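Local structure of putative mannose-1-phosphate guanylyl transferase (Thermus thermophilus, 2CU2) at residues 280-286 / 297-303; 289-295 / 306-312. The protein probably transfers GMP from GTP to mannose-1-phosphate, releasing pyrophosphate and yielding GDP-mannose. All coordinates share one frame; numbering follows the deposited sequence.

Interaction 1. Residues 280-286 / 297-303; sequences RHVALDT and VVATLGV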
loop_
_atom_site.group_PDB
_atom_site.type_symbol
_atom_site.label_atom_id
_atom_site.label_comp_id
_atom_site.label_asym_id
_atom_site.label_seq_id
_atom_site.Cartn_x
_atom_site.Cartn_y
_atom_site.Cartn_z
ATOM N N ARG A 280 -0.579 8.864 -7.865
ATOM C CA ARG A 280 0.435 9.838 -7.453
ATOM C C ARG A 280 1.317 9.349 -6.302
ATOM O O ARG A 280 0.836 8.726 -5.351
ATOM C CB ARG A 280 -0.249 11.147 -7.047
ATOM C CG ARG A 280 0.677 12.208 -6.452
ATOM C CD ARG A 280 -0.120 13.440 -5.989
ATOM N NE ARG A 280 0.732 14.502 -5.452
ATOM C CZ ARG A 280 0.286 15.685 -5.028
ATOM N NH1 ARG A 280 -1.011 15.972 -5.074
ATOM N NH2 ARG A 280 1.141 16.587 -4.554
ATOM N N HIS A 281 2.608 9.648 -6.388
ATOM C CA HIS A 281 3.552 9.253 -5.346
ATOM C C HIS A 281 3.955 10.442 -4.489
ATOM O O HIS A 281 4.567 11.392 -4.982
ATOM C CB HIS A 281 4.827 8.664 -5.945
ATOM C CG HIS A 281 5.832 8.246 -4.915
ATOM N ND1 HIS A 281 7.190 8.228 -5.158
ATOM C CD2 HIS A 281 5.674 7.810 -3.642
ATOM C CE1 HIS A 281 7.822 7.799 -4.081
ATOM N NE2 HIS A 281 6.924 7.539 -3.146
ATOM N N VAL A 282 3.613 10.391 -3.208
ATOM C CA VAL A 282 3.984 11.456 -2.286
ATOM C C VAL A 282 5.227 10.915 -1.595
ATOM O O VAL A 282 5.150 9.970 -0.808
ATOM C CB VAL A 282 2.873 11.721 -1.252
ATOM C CG1 VAL A 282 3.374 12.684 -0.185
ATOM C CG2 VAL A 282 1.650 12.306 -1.953
ATOM N N ALA A 283 6.373 11.504 -1.907
ATOM C CA ALA A 283 7.624 11.013 -1.330
ATOM C C ALA A 283 8.236 11.999 -0.318
ATOM O O ALA A 283 8.539 13.149 -0.619
ATOM C CB ALA A 283 8.616 10.757 -2.466
ATOM N N LEU A 284 8.389 11.508 0.930
ATOM C CA LEU A 284 8.978 12.331 1.986
ATOM C C LEU A 284 10.198 11.646 2.618
ATOM O O LEU A 284 10.093 10.667 3.337
ATOM C CB LEU A 284 7.912 12.569 3.059
ATOM C CG LEU A 284 6.857 13.598 2.644
ATOM C CD1 LEU A 284 5.500 13.335 3.294
ATOM C CD2 LEU A 284 7.236 15.029 3.022
ATOM N N ASP A 285 11.396 12.171 2.298
ATOM C CA ASP A 285 12.603 11.526 2.804
ATOM C C ASP A 285 12.666 10.071 2.338
ATOM O O ASP A 285 12.940 9.157 3.096
ATOM C CB ASP A 285 12.558 11.570 4.335
ATOM C CG ASP A 285 13.899 11.097 4.889
ATOM O OD1 ASP A 285 14.923 11.509 4.336
ATOM O OD2 ASP A 285 13.906 10.299 5.828
ATOM N N THR A 286 12.338 9.879 1.044
ATOM C CA THR A 286 12.336 8.535 0.485
ATOM C C THR A 286 13.369 8.402 -0.632
ATOM O O THR A 286 13.497 9.261 -1.495
ATOM C CB THR A 286 10.937 8.259 -0.069
ATOM O OG1 THR A 286 10.005 8.195 1.012
ATOM C CG2 THR A 286 10.919 6.925 -0.814
ATOM N N VAL A 297 -3.447 7.542 -4.330
ATOM C CA VAL A 297 -2.147 8.077 -3.948
ATOM C C VAL A 297 -1.332 7.060 -3.137
ATOM O O VAL A 297 -1.868 6.212 -2.435
ATOM C CB VAL A 297 -2.386 9.331 -3.104
ATOM C CG1 VAL A 297 -1.069 9.816 -2.507
ATOM C CG2 VAL A 297 -2.983 10.430 -3.962
ATOM N N VAL A 298 0.001 7.147 -3.290
ATOM C CA VAL A 298 0.871 6.287 -2.500
ATOM C C VAL A 298 1.906 7.103 -1.728
ATOM O O VAL A 298 2.708 7.835 -2.293
ATOM C CB VAL A 298 1.575 5.311 -3.442
ATOM C CG1 VAL A 298 2.679 4.571 -2.688
ATOM C CG2 VAL A 298 0.580 4.303 -3.983
ATOM N N ALA A 299 1.857 7.168 -0.404
ATOM C CA ALA A 299 2.758 8.044 0.319
ATOM C C ALA A 299 3.792 7.220 1.063
ATOM O O ALA A 299 3.460 6.265 1.771
ATOM C CB ALA A 299 1.980 8.923 1.296
ATOM N N THR A 300 5.054 7.578 0.878
ATOM C CA THR A 300 6.142 6.894 1.541
ATOM C C THR A 300 6.841 7.955 2.375
ATOM O O THR A 300 7.055 9.082 1.924
ATOM C CB THR A 300 7.100 6.245 0.525
ATOM O OG1 THR A 300 7.663 7.248 -0.331
ATOM C CG2 THR A 300 6.338 5.244 -0.334
ATOM N N LEU A 301 7.177 7.587 3.603
ATOM C CA LEU A 301 7.801 8.504 4.529
ATOM C C LEU A 301 8.996 7.841 5.209
ATOM O O LEU A 301 8.847 6.839 5.919
ATOM C CB LEU A 301 6.746 8.920 5.568
ATOM C CG LEU A 301 5.327 9.358 5.208
ATOM C CD1 LEU A 301 4.438 9.214 6.411
ATOM C CD2 LEU A 301 5.325 10.815 4.739
ATOM N N GLY A 302 10.180 8.395 4.964
ATOM C CA GLY A 302 11.398 7.889 5.578
ATOM C C GLY A 302 11.791 6.445 5.311
ATOM O O GLY A 302 12.244 5.747 6.219
ATOM N N VAL A 303 11.628 5.986 4.073
ATOM C CA VAL A 303 11.999 4.618 3.725
ATOM C C VAL A 303 12.910 4.604 2.494
ATOM O O VAL A 303 12.926 5.554 1.712
ATOM C CB VAL A 303 10.747 3.744 3.443
ATOM C CG1 VAL A 303 9.988 3.474 4.736
ATOM C CG2 VAL A 303 9.843 4.430 2.443
#
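Val282 and Val297 meet obliquely through single methyls, CG2 of Val282 lying 3.7 Å from CG1 of Val297, while CB of Val282 rests against CB of Ala299 at 3.9 Å. Leu284 and Leu301 continue this apolar face side by side, pointing the same way. The two strands are parallel and in exact register, and five backbone hydrogen bonds join them, beginning with Val298 N to Arg280 O at 2.7 Å and ending with Gly302 N to Leu284 O. Beyond the strands, Asp285 and Gly302 both take a left-handed backbone conformation, so the two turns leave their strands with the same backbone shape.

The other face is mixed: beside Val298 and Ala283 it carries His281 and Thr300, joined at the turn by Thr286. Thr300 carries OG1 between its backbone N and carbonyl carbon (chi1 60°), and two bonds grip that oxygen: His281 NE2 at 2.9 Å from Thr300 OG1, and Thr286 OG1 likewise at 2.9 Å from Thr300 OG1. The imidazole presents its edge, with CD2 also 3.3 Å from Val298 O near the ring plane, and the bond at NE2 probably limits its rotation.

Such repetition in register is the hallmark of a parallel beta-helix, consistent with the family of this domain. His281 and Val298 face strand 290-293 of the same chain. Ala299 and Leu301 pack instead on Trp17 and Leu316 of the second subunit, and residues 297-300 pair in parallel with a strand of that subunit, which carries the sheet across the dimer interface.

Interaction 2. Residues 289-295 / 306-312; sequences CVVYADR and LVVAKVG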
loop_
_atom_site.group_PDB
_atom_site.type_symbol
_atom_site.label_atom_id
_atom_site.label_comp_id
_atom_site.label_asym_id
_atom_site.label_seq_id
_atom_site.Cartn_x
_atom_site.Cartn_y
_atom_site.Cartn_z
ATOM N N CYS A 289 13.539 3.895 -4.117
ATOM C CA CYS A 289 12.342 3.061 -4.143
ATOM C C CYS A 289 11.720 2.856 -5.521
ATOM O O CYS A 289 12.022 3.571 -6.474
ATOM C CB CYS A 289 11.276 3.643 -3.210
ATOM S SG CYS A 289 11.635 3.437 -1.461
ATOM N N VAL A 290 10.855 1.853 -5.608
ATOM C CA VAL A 290 10.129 1.551 -6.832
ATOM C C VAL A 290 8.665 1.584 -6.409
ATOM O O VAL A 290 8.238 0.791 -5.565
ATOM C CB VAL A 290 10.468 0.148 -7.377
ATOM C CG1 VAL A 290 9.513 -0.208 -8.490
ATOM C CG2 VAL A 290 11.909 0.114 -7.887
ATOM N N VAL A 291 7.906 2.505 -6.989
ATOM C CA VAL A 291 6.500 2.664 -6.649
ATOM C C VAL A 291 5.555 2.500 -7.832
ATOM O O VAL A 291 5.745 3.111 -8.885
ATOM C CB VAL A 291 6.241 4.068 -6.056
ATOM C CG1 VAL A 291 4.764 4.246 -5.760
ATOM C CG2 VAL A 291 7.085 4.273 -4.804
ATOM N N TYR A 292 4.538 1.666 -7.657
ATOM C CA TYR A 292 3.534 1.489 -8.688
ATOM C C TYR A 292 2.196 1.840 -8.050
ATOM O O TYR A 292 1.790 1.227 -7.069
ATOM C CB TYR A 292 3.473 0.050 -9.203
ATOM C CG TYR A 292 2.589 -0.069 -10.427
ATOM C CD1 TYR A 292 3.143 -0.098 -11.710
ATOM C CD2 TYR A 292 1.192 -0.064 -10.311
ATOM C CE1 TYR A 292 2.337 -0.114 -12.843
ATOM C CE2 TYR A 292 0.369 -0.079 -11.450
ATOM C CZ TYR A 292 0.954 -0.104 -12.711
ATOM O OH TYR A 292 0.168 -0.128 -13.841
ATOM N N ALA A 293 1.523 2.837 -8.605
ATOM C CA ALA A 293 0.197 3.242 -8.168
ATOM C C ALA A 293 -0.767 3.331 -9.351
ATOM O O ALA A 293 -0.735 4.252 -10.156
ATOM C CB ALA A 293 0.318 4.603 -7.488
ATOM N N ASP A 294 -1.614 2.294 -9.467
ATOM C CA ASP A 294 -2.612 2.302 -10.530
ATOM C C ASP A 294 -3.555 3.505 -10.417
ATOM O O ASP A 294 -4.018 4.070 -11.402
ATOM C CB ASP A 294 -3.410 1.000 -10.448
ATOM C CG ASP A 294 -4.524 1.150 -9.420
ATOM O OD1 ASP A 294 -4.267 1.753 -8.378
ATOM O OD2 ASP A 294 -5.627 0.670 -9.671
ATOM N N ARG A 295 -3.867 3.871 -9.159
ATOM C CA ARG A 295 -4.787 4.967 -8.897
ATOM C C ARG A 295 -4.585 5.542 -7.497
ATOM O O ARG A 295 -3.703 5.141 -6.748
ATOM C CB ARG A 295 -6.213 4.441 -9.042
ATOM C CG ARG A 295 -7.177 5.517 -9.539
ATOM C CD ARG A 295 -8.589 5.333 -8.973
ATOM N NE ARG A 295 -9.594 5.640 -9.994
ATOM C CZ ARG A 295 -10.109 6.883 -10.002
ATOM N NH1 ARG A 295 -9.712 7.775 -9.112
ATOM N NH2 ARG A 295 -11.025 7.212 -10.919
ATOM N N LEU A 306 12.663 0.230 -1.154
ATOM C CA LEU A 306 11.457 -0.585 -1.122
ATOM C C LEU A 306 10.648 -0.563 -2.413
ATOM O O LEU A 306 10.730 0.370 -3.216
ATOM C CB LEU A 306 10.527 -0.141 0.010
ATOM C CG LEU A 306 10.902 -0.308 1.486
ATOM C CD1 LEU A 306 9.722 0.154 2.348
ATOM C CD2 LEU A 306 11.216 -1.771 1.791
ATOM N N VAL A 307 9.876 -1.625 -2.602
ATOM C CA VAL A 307 8.962 -1.718 -3.718
ATOM C C VAL A 307 7.605 -1.605 -3.037
ATOM O O VAL A 307 7.304 -2.357 -2.115
ATOM C CB VAL A 307 9.008 -3.092 -4.441
ATOM C CG1 VAL A 307 7.754 -3.246 -5.321
ATOM C CG2 VAL A 307 10.265 -3.207 -5.296
ATOM N N VAL A 308 6.804 -0.637 -3.459
ATOM C CA VAL A 308 5.462 -0.471 -2.918
ATOM C C VAL A 308 4.604 -0.466 -4.176
ATOM O O VAL A 308 4.709 0.453 -4.990
ATOM C CB VAL A 308 5.295 0.868 -2.182
ATOM C CG1 VAL A 308 3.911 0.926 -1.519
ATOM C CG2 VAL A 308 6.391 1.033 -1.141
ATOM N N ALA A 309 3.780 -1.499 -4.348
ATOM C CA ALA A 309 2.944 -1.612 -5.537
ATOM C C ALA A 309 1.476 -1.764 -5.187
ATOM O O ALA A 309 1.083 -2.715 -4.507
ATOM C CB ALA A 309 3.402 -2.799 -6.392
ATOM N N LYS A 310 0.670 -0.824 -5.670
ATOM C CA LYS A 310 -0.758 -0.818 -5.385
ATOM C C LYS A 310 -1.585 -0.928 -6.667
ATOM O O LYS A 310 -1.476 -0.118 -7.578
ATOM C CB LYS A 310 -1.094 0.483 -4.657
ATOM C CG LYS A 310 -2.598 0.644 -4.417
ATOM C CD LYS A 310 -3.122 1.994 -4.909
ATOM C CE LYS A 310 -4.646 2.107 -4.800
ATOM N NZ LYS A 310 -5.275 1.292 -5.838
ATOM N N VAL A 311 -2.428 -1.948 -6.731
ATOM C CA VAL A 311 -3.323 -2.140 -7.867
ATOM C C VAL A 311 -4.667 -2.549 -7.275
ATOM O O VAL A 311 -4.777 -3.584 -6.615
ATOM C CB VAL A 311 -2.823 -3.238 -8.829
ATOM C CG1 VAL A 311 -3.817 -3.393 -9.996
ATOM C CG2 VAL A 311 -1.434 -2.881 -9.357
ATOM N N GLY A 312 -5.687 -1.727 -7.496
ATOM C CA GLY A 312 -6.993 -2.033 -6.938
ATOM C C GLY A 312 -6.904 -2.040 -5.421
ATOM O O GLY A 312 -6.354 -1.114 -4.817
#
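Lys310 reaches over to Asp294 from the neighbouring parallel strand, and most of its chain has a partner. CB sits 3.8 Å from Tyr292 O. CG lies anti to the backbone N (chi1 175°), and a bend at chi2 (-128°) then brings CD to 3.7 Å from Arg295 O. CE passes at 3.6 Å from Asp294 OD1, and at the tip NZ makes a 2.8 Å salt bridge to Asp294 OD1, arriving on the syn side but 26° out of the carboxylate plane. NZ also donates to Gly312 O, on a lone pair in the carbonyl plane, and forms a second salt bridge with Asp313 of the second subunit. With an alanine in place of Lys310, Asp294 and that Asp313 would probably lose the positive charge they share at the subunit boundary.

The pairing of residues seventeen apart, in register, is consistent with successive coils of a C-terminal parallel beta-helix, as the family suggests, with unbroken backbone bonding from Val290 N to Leu306 O as far as Asp294 N to Lys310 O. OD2 of Asp294 adds a weak bond from Gly312 N.

On the opposite face, CB of Tyr292 packs against CB of Ala309 at 4.0 Å. Its ring turns an edge to Lys310 O, Val311 CG2 approaches CE2 obliquely at 3.9 Å, and the hydroxyl is hydrogen-bonded to Pro30 O. Val290 on this face packs on helix 261-266. Where the pairing begins, Leu306 N donates to the sulfur of Cys289, SG, at 3.4 Å, a side-chain acceptor beside the backbone bonds.

Both contacts are parallel strand pairs seventeen residues apart, and their segments alternate along the chain, as expected of successive coils of one beta-helix. They meet mainly through Val298, whose CG1 packs on Val291 and Val308 and whose CG2 touches Ala293, with His281 also resting on Val291. Interaction 2 is the more buried, lying nearer the middle of the chain with one face against helix 261-266 and loops; its apolar strands end in a charged network shared with the second subunit. Interaction 1 lies farther out and is only partly buried. Across its strands no salt bridge forms; hydroxyls and an imidazole share hydrogen bonds on the side turned to interaction 2, while the second subunit extends its backbone pairing.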